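Long-range contacts in Xaa-Pro Dipeptidase (Alteromonas macleodii, PDB 2QS8), which probably hydrolyses dipeptides or the C-terminal peptide bonds of short peptides, as a metal-dependent carboxypeptidase of the amidohydrolase superfamily: residues N35-I40 / I375-A381; K8-G14 / R27-D33; Y274-I278 / I309-F313. All blocks are in the same frame, centred on the assembly; numbering follows the deposited sequence.

Overall arrangement
From the N terminus, contact 2 closes first: strand 9-16 runs out, and strand 28-33 returns antiparallel beside it. Strand 36-42 follows directly and pairs with 28-33, and its start is met by 375-381 in contact 1, which closes a loop of more than 330 residues and brings the chain back to the sheet after the catalytic barrel. Contacts 1 and 2 are in series but touch, with centres about 10 Å apart, through the 28-33 and 36-42 strands. Contact 3 is nested inside the large loop of contact 1, its centre about 32 Å from that of contact 1, and joins a barrel strand end to helix 299-319 beside the bound methionine.

Contact 1: N35-I40 / I375-A381; sequences NIISDI and IESGKLA
Ile37 turns its side chain onto the 375-381 loop while its N-H and C=O both bond to the loop. Its CG1, anti to the carbonyl carbon (chi1 -65°), lies 3.8 Å from Ala381 CA, and its CD1 4.0 Å from Ile375 CG2. Ser38 and Asp39 point away from the loop, both facing Val31 in a classic beta bulge, and Ile40 lays CD1 against the loop backbone, 3.5 Å from Ile375 O. At the other end the tips of Ile36 and Leu380 bend back and cross obliquely, with Ile36 CD1 3.5 Å from Leu380 CD2; Asn35 ND2, weakly hydrogen-bonded to Asp406 OD1, touches the same methyl. Three backbone bonds join the segments around a single bridge, Ile36 with Leu380: Ile37 N to Lys379 O (3.0 Å), Gly378 N to Ile37 O (2.7 Å) and Ala381 N to Asn35 O (2.8 Å). Gly378 takes the positive phi of the type II turn 376-379. Glu376 forms a salt bridge with Lys20; Ser374 OG and the carbonyls of Glu369 and Leu372 bind the buried Lys379 ammonium. Main-chain bonds thus tie the chain returning from the barrel to the edge of the N-terminal sheet, with aliphatic contacts of Ile36, Ile37 and Ile40 added to them.

Contact 2: K8-G14 / R27-D33; sequences KTLIHAG and RISIVID
The imidazole of His12 meets Ser29 at its edge, near the ring plane, with CD2 3.5 Å from Ser29 OG; Phe44 stacks on this ring and Tyr53 meets it edge-to-face. The pair lies in a beta hairpin, strands 9-13 and 28-33, within the N-terminal sheet, part of the beta domain that amidohydrolases build from segments before and after the barrel. Both ring nitrogens are engaged, ND1 with Tyr53 OH and NE2 with Ile45 O, which should fix the rotation of the ring, while Ser29 OG bonds to the backbone of Gly43 and Ile45. The strands run at 159° to each other. Thr9 with Ile32, Ile11 with Ile30 and Ala13 with Ile28 are hydrogen-bonded pairs, each joined by two N-H...O bonds; Arg27 N adds one to Gly14 O. Leu10 with Val31 and His12 with Ser29 are non-hydrogen-bonded pairs, with side chains on the other face.

Strand 52-56 flanks 9-13, and strand 36-42 flanks 28-33. On the His12 face, Leu10, with CG anti to its backbone nitrogen (chi1 171°), reaches diagonally, CD1 lying 4.0 Å from Ser29 CB. The extended Lys8 chain lies over Val31, CD 4.0 Å from Val31 CG1, and beside Asp33, its NZ 4.8 Å from Asp33 OD2, too far for a salt bridge. Across the aliphatic face Ile11 and Ile32 cross at an angle, with Ile11 CD1 3.7 Å from Ile32 CD1.

Contact 3: Y274-I278 / I309-F313; sequences YVPTI and ISDTF. With MET (methionine), chain D.
Ile309 reaches from helix 299-319 over the 274-278 segment to the bound methionine. The 274-278 segment is the C-terminal end of a strand of the amidohydrolase TIM barrel and the residues after it, at the end of the barrel where the active site lies, and the helix packs against the residues that leave the strand. From CB, which points toward the segment, the side chain forks. The CG2 branch settles into the turn after the strand, 3.5 Å from Pro276 O and 3.8 Å from Ile278 CA, while the side chain of Ile278 slides past it in the opposite direction. On the other branch CG1 lies beside the backbone nitrogen and the chain then extends (chi2 -178°), which brings CD1 to the ligand, 3.8 Å from SD of the methionine.

Thr277 OG1, itself hydrogen-bonded to His255 ND1, lies 3.4 Å from CE of the methionine. Ile309 and Thr277 therefore line the part of the pocket that receives the end of the ligand side chain, while the Thr277 side chain lies about 7 Å from the magnesium ion.

Farther along the helix, aliphatic groups pack on the Phe313 ring. Ile278 crosses Phe313 at about a right angle and sets CD1 over one face of its ring, 3.9 Å from the centroid and 20° off the normal, a CH-pi contact. Pro276 CB comes to the same ring obliquely, and helix 339-346 packs on Phe313 through Met344. Tyr274, in the strand, turns its ring so that Phe313 CA lies at its edge, near the plane. Its hydroxyl, hydrogen-bonded to the backbone oxygen of His255, sits with OH 3.6 Å from Thr312 CG2.

Contact 1: N35-I40 / I375-A381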
ATOM      1  N   ASN A  35     -38.580 -20.325 -24.633  1.00 31.64           N
ATOM      2  CA  ASN A  35     -37.509 -19.405 -25.004  1.00 31.79           C
ATOM      3  C   ASN A  35     -36.455 -20.135 -25.839  1.00 31.90           C
ATOM      4  O   ASN A  35     -35.357 -19.624 -26.064  1.00 32.08           O
ATOM      5  CB  ASN A  35     -36.873 -18.812 -23.745  1.00 31.07           C
ATOM      6  CG  ASN A  35     -36.171 -19.857 -22.896  1.00 32.71           C
ATOM      7  OD1 ASN A  35     -36.374 -21.061 -23.063  1.00 31.38           O
ATOM      8  ND2 ASN A  35     -35.342 -19.396 -21.972  1.00 32.27           N
ATOM      9  N   ILE A  36     -36.813 -21.329 -26.309  1.00 32.98           N
ATOM     10  CA  ILE A  36     -35.905 -22.158 -27.099  1.00 33.05           C
ATOM     11  C   ILE A  36     -36.339 -22.403 -28.542  1.00 31.97           C
ATOM     12  O   ILE A  36     -37.526 -22.465 -28.849  1.00 31.84           O
ATOM     13  CB  ILE A  36     -35.730 -23.546 -26.425  1.00 35.14           C
ATOM     14  CG1 ILE A  36     -35.209 -23.374 -25.000  1.00 35.54           C
ATOM     15  CG2 ILE A  36     -34.765 -24.416 -27.228  1.00 35.95           C
ATOM     16  CD1 ILE A  36     -33.857 -22.687 -24.924  1.00 34.86           C
ATOM     17  N   ILE A  37     -35.357 -22.545 -29.425  1.00 32.04           N
ATOM     18  CA  ILE A  37     -35.612 -22.863 -30.821  1.00 32.32           C
ATOM     19  C   ILE A  37     -35.648 -24.395 -30.797  1.00 33.99           C
ATOM     20  O   ILE A  37     -34.611 -25.039 -30.670  1.00 32.87           O
ATOM     21  CB  ILE A  37     -34.462 -22.378 -31.729  1.00 30.31           C
ATOM     22  CG1 ILE A  37     -34.389 -20.851 -31.702  1.00 31.17           C
ATOM     23  CG2 ILE A  37     -34.661 -22.877 -33.147  1.00 27.89           C
ATOM     24  CD1 ILE A  37     -33.191 -20.281 -32.427  1.00 29.40           C
ATOM     25  N   SER A  38     -36.846 -24.968 -30.889  1.00 34.79           N
ATOM     26  CA  SER A  38     -37.012 -26.421 -30.835  1.00 36.09           C
ATOM     27  C   SER A  38     -36.811 -27.179 -32.144  1.00 37.41           C
ATOM     28  O   SER A  38     -36.519 -28.371 -32.132  1.00 39.16           O
ATOM     29  CB  SER A  38     -38.387 -26.769 -30.267  1.00 33.82           C
ATOM     30  OG  SER A  38     -39.413 -26.204 -31.055  1.00 34.79           O
ATOM     31  N   ASP A  39     -36.969 -26.512 -33.278  1.00 38.97           N
ATOM     32  CA  ASP A  39     -36.788 -27.217 -34.532  1.00 39.53           C
ATOM     33  C   ASP A  39     -36.596 -26.296 -35.733  1.00 39.68           C
ATOM     34  O   ASP A  39     -36.955 -25.122 -35.700  1.00 39.63           O
ATOM     35  CB  ASP A  39     -37.978 -28.146 -34.773  1.00 41.93           C
ATOM     36  CG  ASP A  39     -37.613 -29.364 -35.600  1.00 43.85           C
ATOM     37  OD1 ASP A  39     -38.546 -30.097 -35.998  1.00 45.99           O
ATOM     38  OD2 ASP A  39     -36.408 -29.593 -35.848  1.00 43.23           O
ATOM     39  N   ILE A  40     -36.020 -26.850 -36.794  1.00 39.67           N
ATOM     40  CA  ILE A  40     -35.762 -26.103 -38.017  1.00 39.83           C
ATOM     41  C   ILE A  40     -35.985 -27.040 -39.189  1.00 40.82           C
ATOM     42  O   ILE A  40     -35.174 -27.928 -39.442  1.00 41.81           O
ATOM     43  CB  ILE A  40     -34.305 -25.592 -38.063  1.00 39.26           C
ATOM     44  CG1 ILE A  40     -34.019 -24.732 -36.830  1.00 39.08           C
ATOM     45  CG2 ILE A  40     -34.065 -24.803 -39.343  1.00 37.95           C
ATOM     46  CD1 ILE A  40     -32.574 -24.367 -36.674  1.00 38.83           C
ATOM     47  N   ILE A 375     -29.022 -19.399 -35.258  1.00 33.54           N
ATOM     48  CA  ILE A 375     -30.358 -19.970 -35.274  1.00 33.86           C
ATOM     49  C   ILE A 375     -30.173 -21.463 -35.511  1.00 34.18           C
ATOM     50  O   ILE A 375     -30.061 -21.931 -36.645  1.00 33.93           O
ATOM     51  CB  ILE A 375     -31.213 -19.311 -36.351  1.00 32.40           C
ATOM     52  CG1 ILE A 375     -31.294 -17.805 -36.049  1.00 31.85           C
ATOM     53  CG2 ILE A 375     -32.596 -19.940 -36.373  1.00 32.94           C
ATOM     54  CD1 ILE A 375     -32.086 -16.987 -37.039  1.00 32.39           C
ATOM     55  N   GLU A 376     -30.110 -22.191 -34.402  1.00 35.62           N
ATOM     56  CA  GLU A 376     -29.886 -23.625 -34.394  1.00 35.96           C
ATOM     57  C   GLU A 376     -30.757 -24.236 -33.310  1.00 34.85           C
ATOM     58  O   GLU A 376     -31.021 -23.603 -32.285  1.00 32.80           O
ATOM     59  CB  GLU A 376     -28.413 -23.902 -34.080  1.00 37.88           C
ATOM     60  CG  GLU A 376     -27.686 -24.773 -35.095  1.00 42.47           C
ATOM     61  CD  GLU A 376     -26.168 -24.571 -35.070  1.00 43.78           C
ATOM     62  OE1 GLU A 376     -25.460 -25.303 -35.795  1.00 43.88           O
ATOM     63  OE2 GLU A 376     -25.683 -23.677 -34.341  1.00 43.15           O
ATOM     64  N   SER A 377     -31.197 -25.468 -33.537  1.00 33.78           N
ATOM     65  CA  SER A 377     -32.041 -26.165 -32.576  1.00 33.86           C
ATOM     66  C   SER A 377     -31.355 -26.272 -31.216  1.00 32.18           C
ATOM     67  O   SER A 377     -30.187 -26.655 -31.126  1.00 30.14           O
ATOM     68  CB  SER A 377     -32.375 -27.571 -33.093  1.00 36.71           C
ATOM     69  OG  SER A 377     -33.005 -27.518 -34.363  1.00 42.81           O
ATOM     70  N   GLY A 378     -32.094 -25.938 -30.162  1.00 29.70           N
ATOM     71  CA  GLY A 378     -31.544 -26.000 -28.824  1.00 30.19           C
ATOM     72  C   GLY A 378     -31.158 -24.643 -28.255  1.00 30.76           C
ATOM     73  O   GLY A 378     -31.315 -24.407 -27.059  1.00 30.75           O
ATOM     74  N   LYS A 379     -30.667 -23.743 -29.101  1.00 29.57           N
ATOM     75  CA  LYS A 379     -30.262 -22.416 -28.634  1.00 29.95           C
ATOM     76  C   LYS A 379     -31.435 -21.530 -28.253  1.00 28.57           C
ATOM     77  O   LYS A 379     -32.580 -21.838 -28.577  1.00 29.34           O
ATOM     78  CB  LYS A 379     -29.412 -21.712 -29.692  1.00 31.43           C
ATOM     79  CG  LYS A 379     -28.009 -22.283 -29.803  1.00 33.79           C
ATOM     80  CD  LYS A 379     -27.079 -21.337 -30.538  1.00 35.59           C
ATOM     81  CE  LYS A 379     -25.652 -21.866 -30.548  1.00 36.41           C
ATOM     82  NZ  LYS A 379     -24.714 -20.930 -31.233  1.00 40.14           N
ATOM     83  N   LEU A 380     -31.147 -20.437 -27.555  1.00 26.69           N
ATOM     84  CA  LEU A 380     -32.184 -19.502 -27.133  1.00 25.95           C
ATOM     85  C   LEU A 380     -32.783 -18.782 -28.338  1.00 23.92           C
ATOM     86  O   LEU A 380     -32.081 -18.459 -29.307  1.00 21.25           O
ATOM     87  CB  LEU A 380     -31.611 -18.488 -26.133  1.00 26.94           C
ATOM     88  CG  LEU A 380     -31.159 -19.050 -24.773  1.00 28.81           C
ATOM     89  CD1 LEU A 380     -30.487 -17.956 -23.937  1.00 27.49           C
ATOM     90  CD2 LEU A 380     -32.360 -19.611 -24.025  1.00 28.45           C
ATOM     91  N   ALA A 381     -34.086 -18.532 -28.268  1.00 23.36           N
ATOM     92  CA  ALA A 381     -34.822 -17.877 -29.341  1.00 23.97           C
ATOM     93  C   ALA A 381     -34.666 -16.357 -29.421  1.00 24.84           C
ATOM     94  O   ALA A 381     -35.553 -15.601 -29.016  1.00 23.25           O
ATOM     95  CB  ALA A 381     -36.306 -18.244 -29.251  1.00 21.91           C
TER

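Contact 2: K8-G14 / R27-D33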
ATOM      1  N   LYS A   8     -46.552 -23.799 -29.337  1.00 45.23           N
ATOM      2  CA  LYS A   8     -45.325 -23.350 -29.981  1.00 42.04           C
ATOM      3  C   LYS A   8     -45.579 -22.259 -31.020  1.00 39.60           C
ATOM      4  O   LYS A   8     -46.709 -22.021 -31.430  1.00 38.94           O
ATOM      5  CB  LYS A   8     -44.631 -24.538 -30.652  1.00 40.52           C
ATOM      6  CG  LYS A   8     -44.484 -25.760 -29.758  1.00 40.94           C
ATOM      7  CD  LYS A   8     -43.697 -26.866 -30.443  1.00 41.60           C
ATOM      8  CE  LYS A   8     -43.468 -28.029 -29.491  1.00 43.09           C
ATOM      9  NZ  LYS A   8     -42.613 -29.081 -30.087  1.00 42.64           N
ATOM     10  N   THR A   9     -44.518 -21.583 -31.440  1.00 36.44           N
ATOM     11  CA  THR A   9     -44.636 -20.558 -32.448  1.00 34.97           C
ATOM     12  C   THR A   9     -43.920 -21.010 -33.709  1.00 33.29           C
ATOM     13  O   THR A   9     -42.806 -21.535 -33.654  1.00 33.24           O
ATOM     14  CB  THR A   9     -44.013 -19.233 -31.991  1.00 35.08           C
ATOM     15  OG1 THR A   9     -44.720 -18.743 -30.850  1.00 38.20           O
ATOM     16  CG2 THR A   9     -44.077 -18.210 -33.106  1.00 33.45           C
ATOM     17  N   LEU A  10     -44.569 -20.803 -34.844  1.00 31.58           N
ATOM     18  CA  LEU A  10     -43.971 -21.167 -36.117  1.00 31.43           C
ATOM     19  C   LEU A  10     -43.611 -19.920 -36.904  1.00 30.69           C
ATOM     20  O   LEU A  10     -44.413 -19.002 -37.016  1.00 30.28           O
ATOM     21  CB  LEU A  10     -44.936 -22.012 -36.960  1.00 29.91           C
ATOM     22  CG  LEU A  10     -44.445 -22.235 -38.397  1.00 31.17           C
ATOM     23  CD1 LEU A  10     -43.285 -23.239 -38.397  1.00 29.62           C
ATOM     24  CD2 LEU A  10     -45.594 -22.737 -39.268  1.00 31.28           C
ATOM     25  N   ILE A  11     -42.403 -19.899 -37.451  1.00 31.01           N
ATOM     26  CA  ILE A  11     -41.955 -18.768 -38.248  1.00 31.37           C
ATOM     27  C   ILE A  11     -41.561 -19.239 -39.644  1.00 30.99           C
ATOM     28  O   ILE A  11     -40.779 -20.182 -39.795  1.00 30.11           O
ATOM     29  CB  ILE A  11     -40.727 -18.066 -37.613  1.00 31.37           C
ATOM     30  CG1 ILE A  11     -41.105 -17.458 -36.265  1.00 32.84           C
ATOM     31  CG2 ILE A  11     -40.204 -16.985 -38.541  1.00 30.85           C
ATOM     32  CD1 ILE A  11     -39.943 -16.785 -35.571  1.00 32.29           C
ATOM     33  N   HIS A  12     -42.120 -18.582 -40.656  1.00 30.37           N
ATOM     34  CA  HIS A  12     -41.811 -18.883 -42.047  1.00 29.26           C
ATOM     35  C   HIS A  12     -40.816 -17.821 -42.476  1.00 29.10           C
ATOM     36  O   HIS A  12     -41.169 -16.647 -42.630  1.00 27.04           O
ATOM     37  CB  HIS A  12     -43.068 -18.798 -42.914  1.00 29.85           C
ATOM     38  CG  HIS A  12     -43.908 -20.038 -42.896  1.00 30.44           C
ATOM     39  ND1 HIS A  12     -45.168 -20.084 -43.453  1.00 31.23           N
ATOM     40  CD2 HIS A  12     -43.660 -21.281 -42.420  1.00 31.36           C
ATOM     41  CE1 HIS A  12     -45.660 -21.303 -43.319  1.00 32.67           C
ATOM     42  NE2 HIS A  12     -44.766 -22.048 -42.695  1.00 31.65           N
ATOM     43  N   ALA A  13     -39.567 -18.225 -42.653  1.00 29.13           N
ATOM     44  CA  ALA A  13     -38.540 -17.285 -43.053  1.00 29.95           C
ATOM     45  C   ALA A  13     -38.220 -17.352 -44.551  1.00 30.65           C
ATOM     46  O   ALA A  13     -37.742 -18.373 -45.051  1.00 28.71           O
ATOM     47  CB  ALA A  13     -37.278 -17.520 -42.233  1.00 28.90           C
ATOM     48  N   GLY A  14     -38.491 -16.248 -45.248  1.00 31.47           N
ATOM     49  CA  GLY A  14     -38.221 -16.172 -46.671  1.00 32.21           C
ATOM     50  C   GLY A  14     -36.783 -16.564 -46.895  1.00 33.55           C
ATOM     51  O   GLY A  14     -36.484 -17.471 -47.675  1.00 34.19           O
ATOM     52  N   ARG A  27     -36.323 -20.179 -47.826  1.00 34.92           N
ATOM     53  CA  ARG A  27     -37.531 -20.807 -47.294  1.00 34.28           C
ATOM     54  C   ARG A  27     -37.267 -21.807 -46.186  1.00 33.74           C
ATOM     55  O   ARG A  27     -37.066 -22.992 -46.443  1.00 34.30           O
ATOM     56  CB  ARG A  27     -38.306 -21.487 -48.430  1.00 36.35           C
ATOM     57  CG  ARG A  27     -38.839 -20.509 -49.484  1.00 38.71           C
ATOM     58  CD  ARG A  27     -39.555 -21.217 -50.628  1.00 39.60           C
ATOM     59  NE  ARG A  27     -38.706 -21.346 -51.807  1.00 41.34           N
ATOM     60  CZ  ARG A  27     -37.706 -22.210 -51.921  1.00 42.21           C
ATOM     61  NH1 ARG A  27     -37.428 -23.036 -50.926  1.00 44.91           N
ATOM     62  NH2 ARG A  27     -36.968 -22.234 -53.021  1.00 45.07           N
ATOM     63  N   ILE A  28     -37.270 -21.325 -44.950  1.00 32.94           N
ATOM     64  CA  ILE A  28     -37.037 -22.191 -43.802  1.00 31.34           C
ATOM     65  C   ILE A  28     -38.097 -21.994 -42.722  1.00 29.50           C
ATOM     66  O   ILE A  28     -38.648 -20.909 -42.568  1.00 29.75           O
ATOM     67  CB  ILE A  28     -35.614 -21.953 -43.189  1.00 31.60           C
ATOM     68  CG1 ILE A  28     -34.561 -22.757 -43.959  1.00 31.99           C
ATOM     69  CG2 ILE A  28     -35.569 -22.399 -41.739  1.00 28.50           C
ATOM     70  CD1 ILE A  28     -34.108 -22.142 -45.231  1.00 35.37           C
ATOM     71  N   SER A  29     -38.390 -23.063 -41.992  1.00 29.76           N
ATOM     72  CA  SER A  29     -39.363 -23.022 -40.910  1.00 30.60           C
ATOM     73  C   SER A  29     -38.637 -23.153 -39.583  1.00 31.02           C
ATOM     74  O   SER A  29     -37.897 -24.113 -39.360  1.00 30.75           O
ATOM     75  CB  SER A  29     -40.377 -24.159 -41.042  1.00 30.97           C
ATOM     76  OG  SER A  29     -41.348 -23.866 -42.030  1.00 32.89           O
ATOM     77  N   ILE A  30     -38.841 -22.176 -38.707  1.00 30.67           N
ATOM     78  CA  ILE A  30     -38.215 -22.173 -37.393  1.00 30.02           C
ATOM     79  C   ILE A  30     -39.326 -22.361 -36.368  1.00 29.46           C
ATOM     80  O   ILE A  30     -40.340 -21.671 -36.418  1.00 28.80           O
ATOM     81  CB  ILE A  30     -37.495 -20.835 -37.132  1.00 29.92           C
ATOM     82  CG1 ILE A  30     -36.521 -20.549 -38.276  1.00 30.58           C
ATOM     83  CG2 ILE A  30     -36.761 -20.891 -35.798  1.00 29.58           C
ATOM     84  CD1 ILE A  30     -35.928 -19.157 -38.253  1.00 32.18           C
ATOM     85  N   VAL A  31     -39.140 -23.302 -35.448  1.00 30.58           N
ATOM     86  CA  VAL A  31     -40.160 -23.552 -34.439  1.00 32.13           C
ATOM     87  C   VAL A  31     -39.664 -23.129 -33.071  1.00 33.07           C
ATOM     88  O   VAL A  31     -38.598 -23.555 -32.629  1.00 34.59           O
ATOM     89  CB  VAL A  31     -40.558 -25.044 -34.400  1.00 32.03           C
ATOM     90  CG1 VAL A  31     -41.798 -25.226 -33.551  1.00 29.97           C
ATOM     91  CG2 VAL A  31     -40.814 -25.547 -35.791  1.00 30.48           C
ATOM     92  N   ILE A  32     -40.443 -22.283 -32.406  1.00 34.04           N
ATOM     93  CA  ILE A  32     -40.088 -21.785 -31.086  1.00 34.80           C
ATOM     94  C   ILE A  32     -40.973 -22.387 -30.003  1.00 35.85           C
ATOM     95  O   ILE A  32     -42.199 -22.370 -30.104  1.00 35.50           O
ATOM     96  CB  ILE A  32     -40.198 -20.250 -31.036  1.00 35.32           C
ATOM     97  CG1 ILE A  32     -39.179 -19.635 -31.994  1.00 35.93           C
ATOM     98  CG2 ILE A  32     -39.977 -19.750 -29.623  1.00 33.26           C
ATOM     99  CD1 ILE A  32     -39.376 -18.158 -32.229  1.00 36.81           C
ATOM    100  N   ASP A  33     -40.331 -22.927 -28.973  1.00 36.19           N
ATOM    101  CA  ASP A  33     -41.020 -23.538 -27.845  1.00 36.56           C
ATOM    102  C   ASP A  33     -40.465 -22.878 -26.581  1.00 36.01           C
ATOM    103  O   ASP A  33     -39.329 -23.141 -26.171  1.00 36.18           O
ATOM    104  CB  ASP A  33     -40.762 -25.048 -27.840  1.00 38.12           C
ATOM    105  CG  ASP A  33     -41.490 -25.766 -26.719  1.00 39.79           C
ATOM    106  OD1 ASP A  33     -42.618 -25.359 -26.374  1.00 40.78           O
ATOM    107  OD2 ASP A  33     -40.933 -26.748 -26.190  1.00 41.18           O
TER

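Contact 3: Y274-I278 / I309-F313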
ATOM      1  N   TYR A 274     -10.563  -8.657 -31.519  1.00 32.07           N
ATOM      2  CA  TYR A 274     -10.410  -7.254 -31.881  1.00 30.82           C
ATOM      3  C   TYR A 274     -11.790  -6.624 -32.113  1.00 30.05           C
ATOM      4  O   TYR A 274     -12.539  -7.069 -32.974  1.00 29.53           O
ATOM      5  CB  TYR A 274      -9.561  -7.107 -33.154  1.00 32.38           C
ATOM      6  CG  TYR A 274      -9.412  -5.672 -33.649  1.00 34.79           C
ATOM      7  CD1 TYR A 274      -9.293  -5.391 -35.008  1.00 34.73           C
ATOM      8  CD2 TYR A 274      -9.371  -4.604 -32.757  1.00 35.39           C
ATOM      9  CE1 TYR A 274      -9.137  -4.081 -35.464  1.00 36.04           C
ATOM     10  CE2 TYR A 274      -9.213  -3.295 -33.202  1.00 36.07           C
ATOM     11  CZ  TYR A 274      -9.097  -3.043 -34.554  1.00 36.69           C
ATOM     12  OH  TYR A 274      -8.941  -1.747 -34.994  1.00 36.57           O
ATOM     13  N   VAL A 275     -12.114  -5.597 -31.330  1.00 28.36           N
ATOM     14  CA  VAL A 275     -13.385  -4.873 -31.437  1.00 25.92           C
ATOM     15  C   VAL A 275     -12.989  -3.485 -31.952  1.00 26.88           C
ATOM     16  O   VAL A 275     -12.634  -2.598 -31.180  1.00 25.89           O
ATOM     17  CB  VAL A 275     -14.059  -4.745 -30.069  1.00 24.97           C
ATOM     18  CG1 VAL A 275     -15.434  -4.156 -30.219  1.00 23.96           C
ATOM     19  CG2 VAL A 275     -14.125  -6.086 -29.407  1.00 22.87           C
ATOM     20  N   PRO A 276     -13.067  -3.280 -33.273  1.00 27.13           N
ATOM     21  CA  PRO A 276     -12.706  -2.025 -33.930  1.00 26.53           C
ATOM     22  C   PRO A 276     -13.392  -0.702 -33.588  1.00 25.61           C
ATOM     23  O   PRO A 276     -12.712   0.302 -33.427  1.00 26.12           O
ATOM     24  CB  PRO A 276     -12.834  -2.372 -35.410  1.00 28.38           C
ATOM     25  CG  PRO A 276     -13.957  -3.341 -35.419  1.00 28.93           C
ATOM     26  CD  PRO A 276     -13.651  -4.225 -34.239  1.00 26.93           C
ATOM     27  N   THR A 277     -14.711  -0.690 -33.472  1.00 24.57           N
ATOM     28  CA  THR A 277     -15.441   0.553 -33.216  1.00 24.70           C
ATOM     29  C   THR A 277     -15.053   1.581 -34.274  1.00 24.69           C
ATOM     30  O   THR A 277     -14.667   2.715 -33.958  1.00 25.14           O
ATOM     31  CB  THR A 277     -15.164   1.159 -31.805  1.00 25.45           C
ATOM     32  OG1 THR A 277     -13.827   1.695 -31.742  1.00 23.71           O
ATOM     33  CG2 THR A 277     -15.379   0.101 -30.730  1.00 23.15           C
ATOM     34  N   ILE A 278     -15.142   1.173 -35.535  1.00 24.21           N
ATOM     35  CA  ILE A 278     -14.812   2.067 -36.638  1.00 25.77           C
ATOM     36  C   ILE A 278     -15.712   3.307 -36.599  1.00 27.18           C
ATOM     37  O   ILE A 278     -15.242   4.421 -36.803  1.00 27.76           O
ATOM     38  CB  ILE A 278     -14.987   1.376 -38.013  1.00 25.33           C
ATOM     39  CG1 ILE A 278     -14.125   0.118 -38.079  1.00 23.72           C
ATOM     40  CG2 ILE A 278     -14.581   2.337 -39.132  1.00 23.50           C
ATOM     41  CD1 ILE A 278     -14.376  -0.728 -39.303  1.00 29.14           C
ATOM     42  N   ILE A 309      -8.369   4.113 -37.471  1.00 42.03           N
ATOM     43  CA  ILE A 309      -9.080   2.874 -37.169  1.00 40.62           C
ATOM     44  C   ILE A 309      -9.520   2.088 -38.406  1.00 39.24           C
ATOM     45  O   ILE A 309      -9.295   0.884 -38.483  1.00 36.60           O
ATOM     46  CB  ILE A 309     -10.290   3.143 -36.251  1.00 39.94           C
ATOM     47  CG1 ILE A 309      -9.789   3.643 -34.892  1.00 40.66           C
ATOM     48  CG2 ILE A 309     -11.099   1.869 -36.055  1.00 38.02           C
ATOM     49  CD1 ILE A 309     -10.881   3.901 -33.870  1.00 37.88           C
ATOM     50  N   SER A 310     -10.135   2.767 -39.372  1.00 39.27           N
ATOM     51  CA  SER A 310     -10.588   2.108 -40.598  1.00 39.12           C
ATOM     52  C   SER A 310      -9.428   1.415 -41.311  1.00 38.82           C
ATOM     53  O   SER A 310      -9.579   0.320 -41.860  1.00 38.75           O
ATOM     54  CB  SER A 310     -11.228   3.127 -41.545  1.00 39.06           C
ATOM     55  OG  SER A 310     -10.291   4.122 -41.918  1.00 41.38           O
ATOM     56  N   ASP A 311      -8.267   2.060 -41.298  1.00 37.78           N
ATOM     57  CA  ASP A 311      -7.089   1.509 -41.943  1.00 38.58           C
ATOM     58  C   ASP A 311      -6.545   0.324 -41.148  1.00 37.25           C
ATOM     59  O   ASP A 311      -6.168  -0.695 -41.721  1.00 37.27           O
ATOM     60  CB  ASP A 311      -6.017   2.584 -42.086  1.00 41.79           C
ATOM     61  CG  ASP A 311      -4.892   2.149 -42.992  1.00 45.23           C
ATOM     62  OD1 ASP A 311      -5.175   1.882 -44.182  1.00 49.14           O
ATOM     63  OD2 ASP A 311      -3.737   2.064 -42.522  1.00 45.81           O
ATOM     64  N   THR A 312      -6.502   0.458 -39.828  1.00 34.90           N
ATOM     65  CA  THR A 312      -6.025  -0.621 -38.975  1.00 32.20           C
ATOM     66  C   THR A 312      -6.951  -1.837 -39.094  1.00 32.74           C
ATOM     67  O   THR A 312      -6.497  -2.981 -39.093  1.00 31.33           O
ATOM     68  CB  THR A 312      -5.955  -0.162 -37.506  1.00 31.42           C
ATOM     69  OG1 THR A 312      -4.863   0.753 -37.352  1.00 32.26           O
ATOM     70  CG2 THR A 312      -5.753  -1.336 -36.574  1.00 28.95           C
ATOM     71  N   PHE A 313      -8.248  -1.583 -39.209  1.00 33.53           N
ATOM     72  CA  PHE A 313      -9.228  -2.659 -39.332  1.00 35.17           C
ATOM     73  C   PHE A 313      -8.925  -3.582 -40.511  1.00 35.64           C
ATOM     74  O   PHE A 313      -8.919  -4.804 -40.365  1.00 33.83           O
ATOM     75  CB  PHE A 313     -10.636  -2.078 -39.509  1.00 35.84           C
ATOM     76  CG  PHE A 313     -11.684  -3.117 -39.808  1.00 36.84           C
ATOM     77  CD1 PHE A 313     -12.218  -3.893 -38.790  1.00 37.39           C
ATOM     78  CD2 PHE A 313     -12.115  -3.336 -41.118  1.00 36.44           C
ATOM     79  CE1 PHE A 313     -13.170  -4.872 -39.054  1.00 37.73           C
ATOM     80  CE2 PHE A 313     -13.066  -4.314 -41.395  1.00 37.21           C
ATOM     81  CZ  PHE A 313     -13.595  -5.085 -40.359  1.00 38.30           C
TER
HETATM   82  N   MET D 600     -13.942   6.324 -26.642  1.00 39.57           N
HETATM   83  CA  MET D 600     -12.660   6.243 -27.402  1.00 38.07           C
HETATM   84  C   MET D 600     -11.623   7.231 -26.874  1.00 36.81           C
HETATM   85  O   MET D 600     -10.419   6.986 -27.094  1.00 35.27           O
HETATM   86  CB  MET D 600     -12.917   6.529 -28.880  1.00 41.37           C
HETATM   87  CG  MET D 600     -11.685   6.403 -29.733  1.00 44.20           C
HETATM   88  SD  MET D 600     -12.085   6.528 -31.441  1.00 50.81           S
HETATM   89  CE  MET D 600     -12.958   5.002 -31.656  1.00 47.95           C
HETATM   90  OXT MET D 600     -12.032   8.240 -26.258  1.00 34.66           O